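PDB 4WVA: mannosylglycerate hydrolase MGH1-like glycoside hydrolase domain-containing protein from Thermus thermophilus HB8, which hydrolyses mannosylglycerate, a solute made by thermophiles under osmotic stress, to mannose and glycerate, and probably also splits glucosylglycerate. Local coordinates for residues A8-V11 against L12-S16; P29-L33 against W34-F38. All coordinates share one frame; numbering follows the deposited sequence.

Interaction 1: A8-V11 against L12-S16; sequences AVEV and LQRNS
Arg14 N gives the shortest bond here, reaching Glu10 O at 2.8 Å with an N-H...O angle of 159°. The same carbonyl oxygen is covered by the arginine's own stem: with CG set anti to the carbonyl carbon (chi1 -75°), Arg14 CG lies 3.2 Å from Glu10 O, which is thus both bonded and shielded. Three more i to i+4 bonds continue the alpha-helical ladder, among them Gln13 N to Val9 O at 2.9 Å and Asn15 N to Val11 O at 2.9 Å. On the outer side, Glu10 reaches out through an extended chain and Arg14 bends back at chi3, which brings Glu10 OE2 within 4.0 Å of Arg14 NE. This salt bridge is long: carboxylate and guanidinium planes stand 75° apart and no N-H points at the oxygen, so the attraction is one of charge alone. The other carboxylate oxygen, Glu10 OE1, forms a salt bridge with Lys7, so the group has two basic partners, which suits a long acidic side chain on the outer surface. Val11 CG2 meets the guanidinium at its edge, 4.0 Å from Arg14 NH2, while Val11 CG1 runs alongside Asn15. Asn15 CG lies 3.4 Å from Val11 O. With an alanine here, the space between Val11 and the loop residues Thr21 and Val22, against which the side chain is packed, is likely to be left partly unfilled. Gln13, by contrast, keeps its aliphatic CG beside Val9 CG1 and carries its polar end outward. Residues 8 to 15 belong to helix 4-15, which is amphipathic: small and branched apolar residues suit the inner side, where Ala8, Val11 and Leu12 rest on Ala412 and Leu416 of helix 409-418, and Leu12 and Gln13 touch Trp43 of helix 33-43.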
loop_
_atom_site.group_PDB
_atom_site.type_symbol
_atom_site.label_atom_id
_atom_site.label_comp_id
_atom_site.label_asym_id
_atom_site.label_seq_id
_atom_site.Cartn_x
_atom_site.Cartn_y
_atom_site.Cartn_z
ATOM N N ALA A 8 -32.002 22.941 8.466
ATOM C CA ALA A 8 -30.534 22.922 8.670
ATOM C C ALA A 8 -29.903 24.288 8.409
ATOM O O ALA A 8 -28.999 24.724 9.139
ATOM C CB ALA A 8 -29.878 21.872 7.786
ATOM N N VAL A 9 -30.346 24.958 7.348
ATOM C CA VAL A 9 -29.854 26.282 7.034
ATOM C C VAL A 9 -30.196 27.251 8.171
ATOM O O VAL A 9 -29.362 28.071 8.545
ATOM C CB VAL A 9 -30.396 26.817 5.681
ATOM C CG1 VAL A 9 -30.069 28.285 5.496
ATOM C CG2 VAL A 9 -29.842 26.010 4.517
ATOM N N GLU A 10 -31.400 27.144 8.730
ATOM C CA GLU A 10 -31.797 27.973 9.864
ATOM C C GLU A 10 -30.837 27.802 11.050
ATOM O O GLU A 10 -30.424 28.794 11.673
ATOM C CB GLU A 10 -33.238 27.651 10.276
ATOM C CG GLU A 10 -33.725 28.432 11.476
ATOM C CD GLU A 10 -35.043 27.915 12.021
ATOM O OE1 GLU A 10 -35.814 27.265 11.257
ATOM O OE2 GLU A 10 -35.291 28.171 13.231
ATOM N N VAL A 11 -30.459 26.560 11.343
ATOM C CA VAL A 11 -29.523 26.291 12.447
ATOM C C VAL A 11 -28.180 26.956 12.189
ATOM O O VAL A 11 -27.621 27.609 13.083
ATOM C CB VAL A 11 -29.334 24.775 12.696
ATOM C CG1 VAL A 11 -28.192 24.521 13.685
ATOM C CG2 VAL A 11 -30.639 24.155 13.174
ATOM N N LEU A 12 -27.643 26.796 10.980
ATOM C CA LEU A 12 -26.337 27.390 10.669
ATOM C C LEU A 12 -26.390 28.906 10.750
ATOM O O LEU A 12 -25.495 29.530 11.314
ATOM C CB LEU A 12 -25.826 26.945 9.311
ATOM C CG LEU A 12 -25.457 25.465 9.178
ATOM C CD1 LEU A 12 -24.820 25.195 7.828
ATOM C CD2 LEU A 12 -24.539 25.014 10.316
ATOM N N GLN A 13 -27.437 29.498 10.180
ATOM C CA GLN A 13 -27.571 30.959 10.240
ATOM C C GLN A 13 -27.775 31.485 11.665
ATOM O O GLN A 13 -27.220 32.528 12.012
ATOM C CB GLN A 13 -28.659 31.447 9.295
ATOM C CG GLN A 13 -28.349 31.207 7.817
ATOM C CD GLN A 13 -27.370 32.183 7.195
ATOM O OE1 GLN A 13 -26.440 32.674 7.837
ATOM N NE2 GLN A 13 -27.556 32.441 5.906
ATOM N N ARG A 14 -28.535 30.759 12.484
ATOM C CA ARG A 14 -28.703 31.114 13.904
ATOM C C ARG A 14 -27.394 31.036 14.670
ATOM O O ARG A 14 -27.113 31.898 15.530
ATOM C CB ARG A 14 -29.751 30.226 14.607
ATOM C CG ARG A 14 -31.194 30.566 14.246
ATOM C CD ARG A 14 -32.200 29.849 15.159
ATOM N NE ARG A 14 -31.932 28.406 15.299
ATOM C CZ ARG A 14 -31.702 27.745 16.443
ATOM N NH1 ARG A 14 -31.690 28.366 17.626
ATOM N NH2 ARG A 14 -31.472 26.430 16.410
ATOM N N ASN A 15 -26.573 30.023 14.354
ATOM C CA ASN A 15 -25.308 29.836 15.067
ATOM C C ASN A 15 -24.148 30.631 14.460
ATOM O O ASN A 15 -23.045 30.649 15.005
ATOM C CB ASN A 15 -24.937 28.344 15.119
ATOM C CG ASN A 15 -25.895 27.512 15.954
ATOM O OD1 ASN A 15 -25.865 26.265 15.883
ATOM N ND2 ASN A 15 -26.716 28.151 16.750
ATOM N N SER A 16 -24.378 31.287 13.335
ATOM C CA SER A 16 -23.328 32.101 12.712
ATOM C C SER A 16 -23.054 33.327 13.542
ATOM O O SER A 16 -23.985 33.951 14.061
ATOM C CB SER A 16 -23.732 32.536 11.310
ATOM O OG SER A 16 -22.695 33.290 10.714
#

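Interaction 2: P29-L33 against W34-F38; sequences PYQWL and WDSAF
The indole of Trp32 and the carboxylate of Asp35 lie side by side and point the same way, their planes 58° apart. Asp35 OD1 comes closest to the stem of the tryptophan, 3.3 Å from Trp32 CB, and approaches the ring obliquely, while Tyr30 O lies in plane at the indole edge. Within the helix, Phe38 turns its edge to Trp34, with Phe38 CE2 3.4 Å above one face of the Trp34 indole and offset toward its rim. Trp34 CG occupies the crowded position between backbone N and carbonyl carbon (chi1 76°), which swings the indole to where Phe38, one turn on, can meet it; Trp410 packs edge-to-face against both rings.

Trp32 is the N-cap of helix 33-43, and its carbonyl opens the helical bonding: Ser36 N reaches Trp32 O at 3.0 Å. A weak bond from Ala37 N to Leu33 O follows. Water 1 accepts from Trp32 N at 2.9 Å and donates to Ser36 OG at 2.9 Å, so it bridges strand and helix. Serine suits this buried spot because its small hydroxyl can hold the water and also hydrogen-bond Glu54.

Backbone N-H groups at a helix start lack partners within the helix, and Gln103 OE1 takes that of Trp34. Asp35 OD2 is weakly hydrogen-bonded to a bound Tris, probably from the crystallisation liquor, and Trp32 to Asp35 probably all contact substrate. This is consistent with a sugar-binding pocket, in which indole rings would offer apolar surface and the carboxylate could accept hydrogen bonds from hydroxyls.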
loop_
_atom_site.group_PDB
_atom_site.type_symbol
_atom_site.label_atom_id
_atom_site.label_comp_id
_atom_site.label_asym_id
_atom_site.label_seq_id
_atom_site.Cartn_x
_atom_site.Cartn_y
_atom_site.Cartn_z
ATOM N N PRO A 29 -19.926 28.454 22.987
ATOM C CA PRO A 29 -20.115 29.825 22.488
ATOM C C PRO A 29 -18.852 30.449 21.883
ATOM O O PRO A 29 -18.605 31.663 22.003
ATOM C CB PRO A 29 -20.572 30.553 23.759
ATOM C CG PRO A 29 -19.751 29.896 24.819
ATOM C CD PRO A 29 -19.701 28.428 24.443
ATOM N N TYR A 30 -18.049 29.627 21.201
ATOM C CA TYR A 30 -16.786 30.058 20.646
ATOM C C TYR A 30 -16.591 29.275 19.357
ATOM O O TYR A 30 -17.523 28.573 18.901
ATOM C CB TYR A 30 -15.608 29.766 21.602
ATOM C CG TYR A 30 -15.695 30.400 22.970
ATOM C CD1 TYR A 30 -15.575 31.777 23.109
ATOM C CD2 TYR A 30 -15.856 29.626 24.118
ATOM C CE1 TYR A 30 -15.633 32.372 24.362
ATOM C CE2 TYR A 30 -15.915 30.225 25.378
ATOM C CZ TYR A 30 -15.807 31.602 25.474
ATOM O OH TYR A 30 -15.855 32.237 26.718
ATOM N N GLN A 31 -15.422 29.415 18.748
ATOM C CA GLN A 31 -15.070 28.626 17.557
ATOM C C GLN A 31 -14.228 27.397 17.918
ATOM O O GLN A 31 -13.187 27.514 18.566
ATOM C CB GLN A 31 -14.327 29.484 16.537
ATOM C CG GLN A 31 -13.900 28.731 15.277
ATOM C CD GLN A 31 -13.445 29.592 14.111
ATOM O OE1 GLN A 31 -13.656 29.232 12.932
ATOM N NE2 GLN A 31 -12.780 30.694 14.400
ATOM N N TRP A 32 -14.686 26.225 17.473
ATOM C CA TRP A 32 -13.953 24.969 17.672
ATOM C C TRP A 32 -13.339 24.496 16.343
ATOM O O TRP A 32 -13.909 24.700 15.282
ATOM C CB TRP A 32 -14.900 23.880 18.183
ATOM C CG TRP A 32 -14.896 23.673 19.660
ATOM C CD1 TRP A 32 -14.282 22.660 20.328
ATOM C CD2 TRP A 32 -15.532 24.475 20.663
ATOM N NE1 TRP A 32 -14.506 22.755 21.664
ATOM C CE2 TRP A 32 -15.270 23.863 21.906
ATOM C CE3 TRP A 32 -16.288 25.649 20.635
ATOM C CZ2 TRP A 32 -15.723 24.386 23.103
ATOM C CZ3 TRP A 32 -16.754 26.164 21.842
ATOM C CH2 TRP A 32 -16.463 25.543 23.045
ATOM N N LEU A 33 -12.177 23.865 16.434
ATOM C CA LEU A 33 -11.370 23.469 15.281
ATOM C C LEU A 33 -12.065 22.432 14.404
ATOM O O LEU A 33 -12.377 22.730 13.232
ATOM C CB LEU A 33 -10.014 22.952 15.769
ATOM C CG LEU A 33 -8.874 22.723 14.772
ATOM C CD1 LEU A 33 -7.604 22.417 15.566
ATOM C CD2 LEU A 33 -9.176 21.622 13.762
ATOM N N TRP A 34 -12.284 21.208 14.885
ATOM C CA TRP A 34 -12.841 20.226 13.932
ATOM C C TRP A 34 -14.302 20.537 13.603
ATOM O O TRP A 34 -14.718 20.309 12.475
ATOM C CB TRP A 34 -12.563 18.728 14.241
ATOM C CG TRP A 34 -13.337 18.040 15.327
ATOM C CD1 TRP A 34 -13.906 18.585 16.463
ATOM C CD2 TRP A 34 -13.557 16.619 15.418
ATOM N NE1 TRP A 34 -14.469 17.586 17.221
ATOM C CE2 TRP A 34 -14.273 16.379 16.590
ATOM C CE3 TRP A 34 -13.203 15.526 14.597
ATOM C CZ2 TRP A 34 -14.662 15.092 16.970
ATOM C CZ3 TRP A 34 -13.591 14.250 14.974
ATOM C CH2 TRP A 34 -14.305 14.044 16.148
ATOM N N ASP A 35 -15.024 21.189 14.518
ATOM C CA ASP A 35 -16.386 21.600 14.214
ATOM C C ASP A 35 -16.398 22.528 13.017
ATOM O O ASP A 35 -17.212 22.358 12.113
ATOM C CB ASP A 35 -17.056 22.307 15.399
ATOM C CG ASP A 35 -17.203 21.425 16.611
ATOM O OD1 ASP A 35 -16.160 20.985 17.169
ATOM O OD2 ASP A 35 -18.355 21.195 17.035
ATOM N N SER A 36 -15.524 23.536 13.011
ATOM C CA SER A 36 -15.546 24.516 11.927
ATOM C C SER A 36 -15.286 23.836 10.594
ATOM O O SER A 36 -15.841 24.228 9.582
ATOM C CB SER A 36 -14.564 25.664 12.174
ATOM O OG SER A 36 -15.173 26.680 12.956
ATOM N N ALA A 37 -14.457 22.791 10.598
ATOM C CA ALA A 37 -14.115 22.118 9.366
ATOM C C ALA A 37 -15.361 21.433 8.815
ATOM O O ALA A 37 -15.678 21.597 7.641
ATOM C CB ALA A 37 -12.998 21.120 9.586
ATOM N N PHE A 38 -16.074 20.688 9.655
ATOM C CA PHE A 38 -17.318 20.025 9.183
ATOM C C PHE A 38 -18.358 21.077 8.800
ATOM O O PHE A 38 -19.076 20.909 7.819
ATOM C CB PHE A 38 -17.917 19.059 10.207
ATOM C CG PHE A 38 -17.024 17.899 10.546
ATOM C CD1 PHE A 38 -16.759 16.903 9.606
ATOM C CD2 PHE A 38 -16.440 17.796 11.800
ATOM C CE1 PHE A 38 -15.935 15.844 9.918
ATOM C CE2 PHE A 38 -15.601 16.734 12.108
ATOM C CZ PHE A 38 -15.349 15.750 11.163
HETATM O O HOH W 1 -16.754 26.225 15.390
#

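How the interactions relate
Interaction 1 closes before interaction 2 opens, so the two follow in series along the chain, the first at the end of helix 4-15 and the second where strand 31-32 passes into helix 33-43. Their centres lie about 14 Å apart and their nearest atoms about 7 Å, without touching. Interaction 1 sits about 20 Å from the centre of the chain, interaction 2 only about 9 Å. Helix 33-43 connects them: its start forms interaction 2, and Trp43, at its far end, touches Leu12, Gln13 and Ser16. Within this (alpha/alpha)6-barrel protein, the first contact lies toward the periphery of the chain, and the second in the buried surroundings of the probable substrate pocket.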